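Local coordinates for RNA-directed RNA polymerase (Infectious pancreatic necrosis virus, PDB 3ZED), which probably copies the viral RNA genome as an RNA-dependent RNA polymerase, found both free and covalently attached to the genomic RNA, at residues 63-68 with 94-99; 140-145 with 550-555. One frame throughout, in Å; residues are numbered along the deposited sequence.

Contact 1. Residues 63-68 with 94-99; sequences RAIPTM and SVPEGT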
# COMPACT_ATOMS: atom_id res chain seq x y z
N ARG B 63 -19.64 -20.27 3.01
CA ARG B 63 -19.73 -20.74 1.64
C ARG B 63 -18.64 -21.78 1.40
O ARG B 63 -17.59 -21.73 2.04
CB ARG B 63 -19.65 -19.57 0.65
CG ARG B 63 -20.77 -18.55 0.83
CD ARG B 63 -20.27 -17.13 0.66
NE ARG B 63 -19.17 -16.82 1.57
CZ ARG B 63 -18.52 -15.66 1.61
NH1 ARG B 63 -18.86 -14.67 0.79
NH2 ARG B 63 -17.53 -15.48 2.46
N ALA B 64 -18.92 -22.75 0.52
CA ALA B 64 -18.01 -23.85 0.23
C ALA B 64 -17.34 -23.72 -1.15
O ALA B 64 -17.88 -23.08 -2.05
CB ALA B 64 -18.77 -25.17 0.33
N ILE B 65 -16.17 -24.34 -1.31
CA ILE B 65 -15.40 -24.32 -2.56
C ILE B 65 -15.47 -25.72 -3.16
O ILE B 65 -15.27 -26.67 -2.41
CB ILE B 65 -13.93 -23.87 -2.28
CG1 ILE B 65 -13.88 -22.41 -1.81
CG2 ILE B 65 -13.01 -24.12 -3.49
CD1 ILE B 65 -12.60 -22.00 -1.06
N PRO B 66 -15.70 -25.90 -4.49
CA PRO B 66 -15.71 -27.27 -5.05
C PRO B 66 -14.36 -27.96 -4.86
O PRO B 66 -13.31 -27.29 -4.82
CB PRO B 66 -16.06 -27.06 -6.53
CG PRO B 66 -16.67 -25.70 -6.60
CD PRO B 66 -15.95 -24.90 -5.55
N THR B 67 -14.38 -29.30 -4.72
CA THR B 67 -13.17 -30.10 -4.48
C THR B 67 -12.21 -29.99 -5.69
O THR B 67 -12.66 -29.88 -6.83
CB THR B 67 -13.53 -31.53 -4.08
OG1 THR B 67 -14.39 -32.12 -5.06
CG2 THR B 67 -14.23 -31.58 -2.74
N MET B 68 -10.88 -29.90 -5.40
CA MET B 68 -9.84 -29.74 -6.42
C MET B 68 -9.77 -30.94 -7.34
O MET B 68 -9.87 -32.09 -6.90
CB MET B 68 -8.45 -29.49 -5.80
CG MET B 68 -8.32 -28.18 -5.09
SD MET B 68 -8.78 -26.74 -6.07
CE MET B 68 -9.18 -25.62 -4.79
N SER B 94 -4.46 -27.84 -10.37
CA SER B 94 -5.55 -28.23 -9.47
C SER B 94 -6.61 -27.13 -9.47
O SER B 94 -6.33 -26.00 -9.10
CB SER B 94 -5.02 -28.51 -8.06
OG SER B 94 -4.32 -27.40 -7.55
N VAL B 95 -7.83 -27.45 -9.95
CA VAL B 95 -8.90 -26.45 -10.08
C VAL B 95 -10.18 -26.86 -9.32
O VAL B 95 -10.51 -28.05 -9.27
CB VAL B 95 -9.21 -26.14 -11.57
CG1 VAL B 95 -8.03 -25.46 -12.25
CG2 VAL B 95 -9.62 -27.39 -12.34
N PRO B 96 -10.91 -25.89 -8.71
CA PRO B 96 -12.15 -26.24 -7.98
C PRO B 96 -13.29 -26.56 -8.94
O PRO B 96 -14.07 -25.68 -9.29
CB PRO B 96 -12.43 -25.00 -7.12
CG PRO B 96 -11.33 -24.01 -7.41
CD PRO B 96 -10.67 -24.43 -8.67
N GLU B 97 -13.36 -27.83 -9.38
CA GLU B 97 -14.34 -28.32 -10.36
C GLU B 97 -15.15 -29.53 -9.88
O GLU B 97 -16.10 -29.93 -10.56
CB GLU B 97 -13.62 -28.71 -11.66
CG GLU B 97 -13.65 -27.66 -12.75
CD GLU B 97 -12.94 -28.05 -14.04
OE1 GLU B 97 -13.05 -29.23 -14.46
OE2 GLU B 97 -12.29 -27.17 -14.64
N GLY B 98 -14.76 -30.12 -8.74
CA GLY B 98 -15.37 -31.32 -8.17
C GLY B 98 -16.86 -31.26 -7.89
O GLY B 98 -17.42 -30.17 -7.73
N THR B 99 -17.50 -32.44 -7.82
CA THR B 99 -18.94 -32.60 -7.59
C THR B 99 -19.27 -32.40 -6.11
O THR B 99 -20.42 -32.09 -5.78
CB THR B 99 -19.45 -33.96 -8.12
OG1 THR B 99 -18.59 -35.01 -7.69
CG2 THR B 99 -19.57 -33.98 -9.63
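Antiparallel pairing of strand 65-72 with the edge strand 92-98, in a small three-stranded sheet, brings Met68 opposite Pro96, a non-hydrogen-bonded pair with CA atoms 4.5 Å apart. Pro96, which lacks an amide hydrogen, suits such a position, and it is also the centre of an inverse gamma turn that bends its strand. Just after the bend, Gly98 N bonds to Thr67 O at 2.8 Å, in the carbonyl plane; Glu97 N adds a weak bond of 3.3 Å to the same oxygen. Gly98 has no side chain, and Thr67 OG1, 3.4 Å from Gly98 CA, takes up the place a CB would need; this hydroxyl bonds to Thr100 OG1. Met68 and Pro96 lie side by side. The bend at chi2 (-54°) starts the turn of the thioether back over the proline, with SD 3.5 Å from Pro96 N and CE 3.8 Å from Pro96 CG. Ile65 CG2 meets Pro96 CB, while the Pro66 ring crosses that of Pro96 obliquely. Ser94 O bonds to Tyr251, a predicted GTP-binding residue. One sound and one weak backbone bond on Thr67 O, with the apolar cluster round Pro96, keep the bent edge strand against its neighbour.

Contact 2. Residues 140-145 with 550-555; sequences FPTGPE and IRPGKA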
# COMPACT_ATOMS: atom_id res chain seq x y z
N PHE B 140 28.38 11.21 26.61
CA PHE B 140 27.52 11.67 25.52
C PHE B 140 26.29 12.32 26.15
O PHE B 140 25.59 11.63 26.89
CB PHE B 140 27.11 10.50 24.60
CG PHE B 140 28.20 9.80 23.83
CD1 PHE B 140 29.16 10.53 23.13
CD2 PHE B 140 28.22 8.41 23.72
CE1 PHE B 140 30.12 9.89 22.35
CE2 PHE B 140 29.19 7.77 22.95
CZ PHE B 140 30.13 8.52 22.26
N PRO B 141 26.00 13.63 25.90
CA PRO B 141 24.81 14.27 26.54
C PRO B 141 23.46 13.55 26.29
O PRO B 141 22.62 13.54 27.18
CB PRO B 141 24.79 15.69 25.95
CG PRO B 141 26.23 15.95 25.53
CD PRO B 141 26.79 14.60 25.11
N THR B 142 23.27 12.92 25.11
CA THR B 142 22.03 12.18 24.78
C THR B 142 22.14 10.67 25.08
O THR B 142 21.15 9.95 24.93
CB THR B 142 21.65 12.40 23.30
OG1 THR B 142 22.73 11.96 22.47
CG2 THR B 142 21.28 13.84 22.98
N GLY B 143 23.34 10.21 25.48
CA GLY B 143 23.61 8.82 25.82
C GLY B 143 22.63 8.22 26.83
O GLY B 143 22.02 7.18 26.54
N PRO B 144 22.40 8.86 28.01
CA PRO B 144 21.48 8.25 29.00
C PRO B 144 20.05 8.07 28.47
O PRO B 144 19.44 7.03 28.70
CB PRO B 144 21.54 9.21 30.19
CG PRO B 144 22.90 9.87 30.06
CD PRO B 144 23.06 10.06 28.57
N GLU B 145 19.54 9.07 27.72
CA GLU B 145 18.21 9.00 27.13
C GLU B 145 18.13 7.91 26.07
O GLU B 145 17.09 7.27 25.97
CB GLU B 145 17.80 10.36 26.55
CG GLU B 145 16.31 10.51 26.26
CD GLU B 145 15.32 10.26 27.40
OE1 GLU B 145 15.64 10.53 28.58
OE2 GLU B 145 14.19 9.81 27.08
N ILE B 550 29.40 14.61 19.07
CA ILE B 550 29.31 14.45 20.53
C ILE B 550 27.93 14.96 20.95
O ILE B 550 27.23 14.29 21.70
CB ILE B 550 30.49 15.16 21.25
CG1 ILE B 550 31.83 14.49 20.84
CG2 ILE B 550 30.29 15.14 22.78
CD1 ILE B 550 33.02 15.32 20.86
N ARG B 551 27.53 16.10 20.39
CA ARG B 551 26.22 16.72 20.63
C ARG B 551 25.49 16.92 19.28
O ARG B 551 25.78 17.88 18.55
CB ARG B 551 26.40 18.05 21.40
CG ARG B 551 25.12 18.60 22.03
CD ARG B 551 25.38 19.95 22.67
NE ARG B 551 26.36 19.87 23.76
CZ ARG B 551 26.05 19.69 25.05
NH1 ARG B 551 24.78 19.54 25.42
NH2 ARG B 551 27.01 19.64 25.97
N PRO B 552 24.56 16.00 18.92
CA PRO B 552 23.78 16.17 17.67
C PRO B 552 22.99 17.49 17.63
O PRO B 552 22.58 18.03 18.67
CB PRO B 552 22.77 15.00 17.71
CG PRO B 552 23.31 14.05 18.69
CD PRO B 552 24.11 14.82 19.68
N GLY B 553 22.79 17.99 16.42
CA GLY B 553 22.01 19.19 16.19
C GLY B 553 20.53 18.91 16.32
O GLY B 553 20.10 17.74 16.33
N LYS B 554 19.73 19.98 16.43
CA LYS B 554 18.27 19.91 16.49
C LYS B 554 17.70 19.29 15.19
O LYS B 554 18.06 19.73 14.10
CB LYS B 554 17.72 21.34 16.68
CG LYS B 554 16.20 21.47 16.76
CD LYS B 554 15.65 21.01 18.10
CE LYS B 554 14.16 21.26 18.23
NZ LYS B 554 13.56 20.33 19.22
N ALA B 555 16.84 18.28 15.30
CA ALA B 555 16.17 17.71 14.14
C ALA B 555 14.86 18.44 13.87
O ALA B 555 14.20 18.89 14.83
CB ALA B 555 15.88 16.22 14.35
O HOH W 1 24.99 13.20 22.96
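The backbones of Phe140-Pro141 and Ile550-Arg551 pass at a distance, CA of Phe140 lying 6.0 Å from CA of Ile550, and a water links the two segments at Thr142 and Ile550. Residues 140-143 form a type I beta turn, closed by Gly143 N on Phe140 O, that leads into helix 143-156; 550-555 is a loop without regular structure. Pro141 suits the second position of the turn because its ring already fixes phi near the value needed there (-56°). The turn leaves Thr142 N directed at water 1, which accepts from that amide at 2.8 Å and donates to Ile550 O, also at 2.8 Å. One water thus serves a backbone donor of one segment and a backbone acceptor of the other.

The Pro141 ring carries most of the direct contact. Its CD reaches Ile550 O at 3.5 Å and also touches Ile550 CG2, the branch methyl. Here a turn ahead of a helix in the palm part of the chain meets the loop that precedes strand 556-560 in the thumb part, at the protein surface. Next along the loop, the guanidinium of Arg551 lies against Pro141: CG of the proline stands 3.6 Å above one face of the flat group, displaced toward its rim, and is 3.8 Å from Arg551 CZ. Arg551 CG is anti to its backbone N (chi1 -165°), and the chain bends at chi3 (-62°), which sets NE; the two side chains cross at about a right angle. A flat charged group can cover an aliphatic ring in this way while its N-H groups point outward from its rim. Phe140 and Pro552 both pack on Pro625 at the start of helix 625-645, which gives the two segments a shared neighbour.

How the contacts relate
The two contacts lie on opposite sides of the chain's centre, 62 Å apart between centres and about 47 Å between nearest atoms, so neither touches the other. Both are surface contacts, but they differ in span and in kind. Contact 1 joins segments only 26 residues apart by direct backbone bonds within one sheet, whereas contact 2 brings together segments 405 residues apart through a water and side-chain packing. Of the two, contact 1 is the one near a predicted nucleotide site: the side chain of Ser94 is about 4 Å from that of Tyr251 in the predicted GTP-binding segment. Contact 2 is remote from that site and from the potassium sites.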